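Long-range contacts in esterase YbfF (Escherichia coli, PDB 3BF7), which probably hydrolyses ester bonds, and perhaps thioesters, as a single-chain alpha/beta hydrolase with a helical cap: residues A[110-115]-A[234-239]; A[128-133]-A[151-156]; A[200-205]-A[226-231]. The protein carries 1 engineered substitution. One frame throughout, in Å; residues are numbered along the deposited sequence.

Contact 1: residues A[110-115]-A[234-239]; sequences VAIDIA and HWVHAE
The histidine and acid of what is probably a Ser-His-Asp triad meet here, in a largely buried contact within the probable active site. D113 comes directly after strand 106-112, and its backbone is bent into a left-handed conformation. H234 holds CG anti to its backbone N (chi1 -176°), so ND1 faces the carboxylate and donates to D113 OD1 at 2.7 Å. The bond is nearly straight, 169° at the hydrogen. OD1 lies in the imidazole plane and accepts through its anti lone pair, although carboxylate and ring planes are 59° apart. Next to ND1 on the ring edge, H234 CE1 comes within 3.2 Å of D113 O, so the same residue meets the ring twice. D113 is itself held: S206 OG also bonds OD1, and G203 N bonds OD2. That grip would tend to keep the carboxylate ionised and could help polarise the imidazole. On the far side of the ring, NE2 makes a weak hydrogen bond to OG of S89, in the likely nucleophile elbow of this alpha/beta hydrolase fold, while Y208 stacks on the ring. H234 CD2 sits 3.7 Å above the plane of the W235 indole, near its rim. W235 occupies the N-cap position of the short helix 236-239, and its carbonyl takes the amides of A238 and E239. Beside the polar pair the packing is aliphatic: V236 CG2 rests 3.8 Å from D113 CB, and I112 CG2 reaches V236 CB at 4.1 Å. I112 CG2 also comes obliquely to the H237 ring, whose ND1 is buried and has no partner in the model.

Contact 2: residues A[128-133]-A[151-156]; sequences FAAINA and QHLNEE
One CH-pi contact dominates. The imidazole of H152 lies with a face against helix 125-136, and A130 CA stands 4.0 Å from the ring centroid, 18° off the ring normal. CG beside the backbone N (chi1 -69°) turns the ring onto the helix. A129 O is over that same face, nearer the rim; it already accepts the helical bond from A133 N, so the ring covers backbone as well as side chain. Methyl groups of successive turns frame the ring. A129 CB approaches H152 CD2 at 3.8 Å, while A133 CB comes obliquely to H152 CE1 at 3.5 Å. H152 CB itself lies 3.7 Å from A130 CB. Purely aliphatic contact continues with L153, whose CD1 branch touches A130 CB at 4.0 Å; the leucine also packs on I127 of the same helix and on I159 and L162 of helix 156-163. Polar bonding between the segments is absent, and H152 ND1 turns to I148 O in a weak hydrogen bond. Small alanines thus let a loop lie close along a helix flank, in what is probably the helical cap that follows strand 106-112 in this alpha/beta hydrolase.

Contact 3: residues A[200-205]-A[226-231]; sequences FIPGGN and AHVIAG
Three backbone hydrogen bonds draw the two segments together side by side in a common direction. H227 N gives to F200 O at 2.9 Å, and I229 N to P202 O, also at 2.9 Å and almost straight (174°); both donors lie nearly along the C=O axis. In the third, G204 N reaches I229 O at 2.8 Å from 43° above the carbonyl plane, off the lone pairs. Between the first two bonds, H227 O faces P202, which has no N-H to offer; its CD sits there instead, 3.4 Å away. The pairing is that of the last two parallel strands of the alpha/beta hydrolase sheet, 198-201 and the outermost 224-226, carried on past their regular ends. Side chains follow the alternation. I201 and I229 run side by side, CG2 to CG1 at 3.6 Å, towards helix 241-253, where V244 and I248 meet I201 and A243 meets I229. P202 and V228 cross at about a right angle, CG to CG2, and the other branch, V228 CG1, lies 3.6 Å from the bare CA of G204. At the far end a water links the segments, donating to N205 OD1 and accepting from G231 N at 2.7 Å, while N205 ND2 lies close against CA and C of G231, whose backbone takes a left-handed conformation (phi 66°). Further out, strand 106-112 flanks 198-201: I201 bonds to A111 and D113 through the backbone, and the F200 side chain packs on A111.

In the fold
Contacts 1 and 3 are neighbours, their centres about 8 Å apart, and share the central sheet through adjacent strands 106-112 and 198-201. D113 of contact 1 joins them, since its backbone and carboxylate bond to the 200-205 segment, so the loop ending strand 198-201 helps position the probable catalytic acid. Contact 2 stands apart in the probable cap, with centres about 22 Å from contact 1 and 26 Å from contact 3. Along the chain, contact 1 spans the other two: its first segment precedes the helices of contact 2, then comes contact 3, and its histidine segment follows. The probable cap is thus inserted between two neighbouring sheet strands, consistent with a substrate crevice formed between domains.

Contact 1: residues A[110-115]-A[234-239]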
# COMPACT_ATOMS: atom_id res chain seq x y z
N VAL A 110 -9.01 -3.84 -4.31
CA VAL A 110 -8.22 -4.94 -3.76
C VAL A 110 -7.38 -4.40 -2.61
O VAL A 110 -6.65 -3.43 -2.78
CB VAL A 110 -7.27 -5.55 -4.81
CG1 VAL A 110 -6.50 -6.71 -4.20
CG2 VAL A 110 -8.06 -6.02 -6.02
N ALA A 111 -7.50 -5.03 -1.45
CA ALA A 111 -6.75 -4.64 -0.26
C ALA A 111 -5.86 -5.82 0.12
O ALA A 111 -6.36 -6.89 0.48
CB ALA A 111 -7.70 -4.30 0.88
N ILE A 112 -4.55 -5.61 0.05
CA ILE A 112 -3.58 -6.66 0.34
C ILE A 112 -3.10 -6.61 1.79
O ILE A 112 -2.58 -5.58 2.25
CB ILE A 112 -2.38 -6.59 -0.63
CG1 ILE A 112 -2.88 -6.60 -2.08
CG2 ILE A 112 -1.44 -7.76 -0.40
CD1 ILE A 112 -1.79 -6.42 -3.12
N ASP A 113 -3.29 -7.73 2.48
CA ASP A 113 -2.95 -7.95 3.89
C ASP A 113 -3.19 -6.75 4.79
O ASP A 113 -2.27 -6.21 5.41
CB ASP A 113 -1.52 -8.45 4.06
CG ASP A 113 -1.36 -9.25 5.34
OD1 ASP A 113 -0.45 -8.95 6.14
OD2 ASP A 113 -2.16 -10.19 5.55
N ILE A 114 -4.46 -6.38 4.88
CA ILE A 114 -4.86 -5.25 5.69
C ILE A 114 -6.37 -5.31 5.97
O ILE A 114 -7.15 -5.83 5.17
CB ILE A 114 -4.53 -3.92 4.95
CG1 ILE A 114 -4.75 -2.71 5.87
CG2 ILE A 114 -5.37 -3.79 3.69
CD1 ILE A 114 -3.78 -2.66 7.03
N ALA A 115 -6.76 -4.80 7.13
CA ALA A 115 -8.16 -4.75 7.53
C ALA A 115 -8.47 -3.31 7.92
O ALA A 115 -7.59 -2.58 8.37
CB ALA A 115 -8.42 -5.69 8.70
N HIS A 234 3.33 -10.59 5.60
CA HIS A 234 2.69 -9.31 5.32
C HIS A 234 2.89 -8.75 3.91
O HIS A 234 1.96 -8.18 3.34
CB HIS A 234 3.14 -8.29 6.36
CG HIS A 234 2.48 -6.95 6.22
ND1 HIS A 234 1.11 -6.79 6.18
CD2 HIS A 234 3.00 -5.70 6.15
CE1 HIS A 234 0.82 -5.51 6.10
NE2 HIS A 234 1.95 -4.83 6.08
N TRP A 235 4.08 -8.89 3.34
CA TRP A 235 4.30 -8.40 1.98
C TRP A 235 4.00 -9.57 1.04
O TRP A 235 4.89 -10.11 0.36
CB TRP A 235 5.75 -7.90 1.82
CG TRP A 235 5.99 -6.56 2.48
CD1 TRP A 235 5.92 -5.32 1.90
CD2 TRP A 235 6.29 -6.32 3.87
NE1 TRP A 235 6.17 -4.34 2.82
CE2 TRP A 235 6.40 -4.92 4.04
CE3 TRP A 235 6.48 -7.16 4.97
CZ2 TRP A 235 6.69 -4.34 5.28
CZ3 TRP A 235 6.78 -6.58 6.20
CH2 TRP A 235 6.88 -5.19 6.35
N VAL A 236 2.73 -9.95 1.01
CA VAL A 236 2.25 -11.08 0.22
C VAL A 236 2.68 -11.06 -1.24
O VAL A 236 3.09 -12.08 -1.79
CB VAL A 236 0.70 -11.18 0.26
CG1 VAL A 236 0.26 -12.55 -0.23
CG2 VAL A 236 0.20 -10.92 1.67
N HIS A 237 2.57 -9.89 -1.86
CA HIS A 237 2.93 -9.74 -3.27
C HIS A 237 4.41 -9.94 -3.53
O HIS A 237 4.81 -10.31 -4.63
CB HIS A 237 2.52 -8.35 -3.76
CG HIS A 237 3.04 -7.24 -2.90
ND1 HIS A 237 2.59 -7.04 -1.61
CD2 HIS A 237 3.98 -6.30 -3.13
CE1 HIS A 237 3.25 -6.02 -1.09
NE2 HIS A 237 4.10 -5.56 -1.99
N ALA A 238 5.23 -9.70 -2.51
CA ALA A 238 6.67 -9.87 -2.65
C ALA A 238 7.06 -11.34 -2.55
O ALA A 238 8.02 -11.78 -3.19
CB ALA A 238 7.40 -9.07 -1.58
N GLU A 239 6.31 -12.10 -1.76
CA GLU A 239 6.60 -13.52 -1.56
C GLU A 239 5.93 -14.46 -2.56
O GLU A 239 6.55 -15.40 -3.05
CB GLU A 239 6.21 -13.93 -0.15
CG GLU A 239 6.94 -13.18 0.95
CD GLU A 239 6.52 -13.61 2.34
OE1 GLU A 239 7.01 -13.01 3.32
OE2 GLU A 239 5.71 -14.55 2.45

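Contact 2: residues A[128-133]-A[151-156]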
# COMPACT_ATOMS: atom_id res chain seq x y z
N PHE A 128 12.03 1.93 13.07
CA PHE A 128 12.35 3.34 13.23
C PHE A 128 13.75 3.49 13.84
O PHE A 128 14.51 4.38 13.45
CB PHE A 128 11.33 4.04 14.14
CG PHE A 128 10.12 4.57 13.42
CD1 PHE A 128 10.22 5.68 12.59
CD2 PHE A 128 8.87 3.98 13.60
CE1 PHE A 128 9.08 6.21 11.95
CE2 PHE A 128 7.74 4.49 12.97
CZ PHE A 128 7.84 5.61 12.14
N ALA A 129 14.09 2.63 14.79
CA ALA A 129 15.40 2.68 15.43
C ALA A 129 16.50 2.41 14.41
O ALA A 129 17.55 3.06 14.41
CB ALA A 129 15.47 1.66 16.57
N ALA A 130 16.27 1.44 13.53
CA ALA A 130 17.23 1.08 12.49
C ALA A 130 17.41 2.24 11.51
O ALA A 130 18.53 2.57 11.11
CB ALA A 130 16.77 -0.17 11.75
N ILE A 131 16.29 2.84 11.11
CA ILE A 131 16.30 3.96 10.19
C ILE A 131 17.10 5.13 10.79
O ILE A 131 17.94 5.73 10.12
CB ILE A 131 14.85 4.41 9.88
CG1 ILE A 131 14.18 3.37 8.98
CG2 ILE A 131 14.84 5.79 9.23
CD1 ILE A 131 12.69 3.56 8.80
N ASN A 132 16.84 5.43 12.05
CA ASN A 132 17.53 6.52 12.72
C ASN A 132 19.02 6.23 12.90
O ASN A 132 19.85 7.13 12.79
CB ASN A 132 16.88 6.82 14.07
CG ASN A 132 17.53 7.99 14.79
OD1 ASN A 132 18.53 7.82 15.50
ND2 ASN A 132 16.98 9.18 14.60
N ALA A 133 19.35 4.97 13.17
CA ALA A 133 20.75 4.58 13.36
C ALA A 133 21.51 4.81 12.06
O ALA A 133 22.66 5.26 12.08
CB ALA A 133 20.83 3.12 13.79
N GLN A 151 21.75 -4.81 12.72
CA GLN A 151 22.04 -4.76 14.15
C GLN A 151 20.75 -4.49 14.92
O GLN A 151 20.72 -4.59 16.15
CB GLN A 151 23.05 -3.65 14.45
CG GLN A 151 24.33 -3.75 13.62
CD GLN A 151 25.31 -2.62 13.91
OE1 GLN A 151 26.36 -2.53 13.27
NE2 GLN A 151 24.97 -1.77 14.87
N HIS A 152 19.69 -4.16 14.19
CA HIS A 152 18.39 -3.87 14.78
C HIS A 152 17.30 -4.84 14.33
O HIS A 152 16.38 -5.15 15.08
CB HIS A 152 17.92 -2.47 14.40
CG HIS A 152 18.72 -1.37 15.03
ND1 HIS A 152 19.96 -0.98 14.57
CD2 HIS A 152 18.45 -0.58 16.10
CE1 HIS A 152 20.41 0.01 15.32
NE2 HIS A 152 19.52 0.27 16.26
N LEU A 153 17.42 -5.30 13.08
CA LEU A 153 16.43 -6.19 12.49
C LEU A 153 17.06 -7.49 12.01
O LEU A 153 18.20 -7.51 11.57
CB LEU A 153 15.78 -5.48 11.30
CG LEU A 153 15.25 -4.06 11.55
CD1 LEU A 153 14.90 -3.40 10.22
CD2 LEU A 153 14.03 -4.12 12.46
N ASN A 154 16.30 -8.57 12.09
CA ASN A 154 16.81 -9.86 11.64
C ASN A 154 16.05 -10.43 10.45
O ASN A 154 16.26 -11.58 10.07
CB ASN A 154 16.83 -10.86 12.80
CG ASN A 154 17.92 -10.54 13.81
OD1 ASN A 154 17.77 -9.64 14.63
ND2 ASN A 154 19.03 -11.25 13.73
N GLU A 155 15.17 -9.62 9.87
CA GLU A 155 14.41 -10.02 8.70
C GLU A 155 15.05 -9.33 7.50
O GLU A 155 14.80 -8.15 7.24
CB GLU A 155 12.95 -9.58 8.83
CG GLU A 155 12.04 -10.57 9.56
CD GLU A 155 12.39 -10.77 11.02
OE1 GLU A 155 11.71 -11.57 11.69
OE2 GLU A 155 13.34 -10.13 11.51
N GLU A 156 15.89 -10.07 6.78
CA GLU A 156 16.60 -9.51 5.62
C GLU A 156 15.65 -8.92 4.58
O GLU A 156 15.97 -7.91 3.96
CB GLU A 156 17.48 -10.59 4.98
CG GLU A 156 18.38 -10.06 3.87
CD GLU A 156 19.44 -9.10 4.37
OE1 GLU A 156 20.06 -8.40 3.53
OE2 GLU A 156 19.68 -9.03 5.59

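Contact 3: residues A[200-205]-A[226-231]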
# COMPACT_ATOMS: atom_id res chain seq x y z
N PHE A 200 -10.03 -8.97 -0.58
CA PHE A 200 -9.03 -8.87 0.46
C PHE A 200 -8.10 -10.06 0.28
O PHE A 200 -8.56 -11.19 0.11
CB PHE A 200 -9.67 -8.90 1.85
CG PHE A 200 -10.41 -7.65 2.19
CD1 PHE A 200 -11.64 -7.38 1.60
CD2 PHE A 200 -9.84 -6.69 3.02
CE1 PHE A 200 -12.29 -6.17 1.83
CE2 PHE A 200 -10.48 -5.48 3.25
CZ PHE A 200 -11.71 -5.22 2.66
N ILE A 201 -6.80 -9.80 0.28
CA ILE A 201 -5.81 -10.86 0.10
C ILE A 201 -4.86 -10.90 1.29
O ILE A 201 -3.83 -10.23 1.31
CB ILE A 201 -4.98 -10.63 -1.19
CG1 ILE A 201 -5.91 -10.52 -2.40
CG2 ILE A 201 -4.01 -11.79 -1.40
CD1 ILE A 201 -5.20 -10.19 -3.70
N PRO A 202 -5.21 -11.70 2.31
CA PRO A 202 -4.37 -11.82 3.50
C PRO A 202 -3.24 -12.82 3.32
O PRO A 202 -3.34 -13.76 2.52
CB PRO A 202 -5.34 -12.31 4.58
CG PRO A 202 -6.71 -12.03 4.02
CD PRO A 202 -6.54 -12.29 2.55
N GLY A 203 -2.16 -12.62 4.07
CA GLY A 203 -1.07 -13.57 4.05
C GLY A 203 -1.41 -14.58 5.13
O GLY A 203 -1.80 -14.20 6.24
N GLY A 204 -1.29 -15.87 4.82
CA GLY A 204 -1.60 -16.91 5.78
C GLY A 204 -0.76 -16.87 7.04
O GLY A 204 -1.19 -17.35 8.09
N ASN A 205 0.44 -16.31 6.94
CA ASN A 205 1.33 -16.21 8.09
C ASN A 205 1.40 -14.79 8.62
O ASN A 205 2.43 -14.35 9.12
CB ASN A 205 2.74 -16.69 7.73
CG ASN A 205 2.77 -18.13 7.27
OD1 ASN A 205 2.08 -18.99 7.82
ND2 ASN A 205 3.58 -18.41 6.26
N ALA A 226 -12.47 -12.85 0.78
CA ALA A 226 -11.10 -13.04 1.24
C ALA A 226 -10.43 -14.22 0.56
O ALA A 226 -11.03 -15.29 0.43
CB ALA A 226 -11.08 -13.22 2.75
N HIS A 227 -9.20 -14.01 0.11
CA HIS A 227 -8.43 -15.06 -0.53
C HIS A 227 -7.10 -15.11 0.19
O HIS A 227 -6.18 -14.35 -0.12
CB HIS A 227 -8.22 -14.73 -2.01
CG HIS A 227 -7.60 -15.85 -2.79
ND1 HIS A 227 -6.43 -16.47 -2.40
CD2 HIS A 227 -8.00 -16.47 -3.92
CE1 HIS A 227 -6.14 -17.43 -3.25
NE2 HIS A 227 -7.08 -17.45 -4.19
N VAL A 228 -7.00 -16.01 1.16
CA VAL A 228 -5.78 -16.15 1.94
C VAL A 228 -4.70 -16.90 1.18
O VAL A 228 -4.94 -17.96 0.61
CB VAL A 228 -6.06 -16.89 3.26
CG1 VAL A 228 -4.78 -17.05 4.06
CG2 VAL A 228 -7.10 -16.12 4.07
N ILE A 229 -3.50 -16.32 1.17
CA ILE A 229 -2.37 -16.94 0.49
C ILE A 229 -1.55 -17.69 1.53
O ILE A 229 -0.87 -17.09 2.37
CB ILE A 229 -1.48 -15.87 -0.20
CG1 ILE A 229 -2.33 -15.01 -1.14
CG2 ILE A 229 -0.36 -16.55 -0.97
CD1 ILE A 229 -3.06 -15.78 -2.23
N ALA A 230 -1.62 -19.02 1.47
CA ALA A 230 -0.90 -19.86 2.42
C ALA A 230 0.61 -19.65 2.38
O ALA A 230 1.19 -19.44 1.32
CB ALA A 230 -1.23 -21.33 2.16
N GLY A 231 1.24 -19.71 3.55
CA GLY A 231 2.68 -19.55 3.64
C GLY A 231 3.23 -18.20 3.26
O GLY A 231 4.39 -18.09 2.86
O HOH W 1 0.20 -20.06 6.04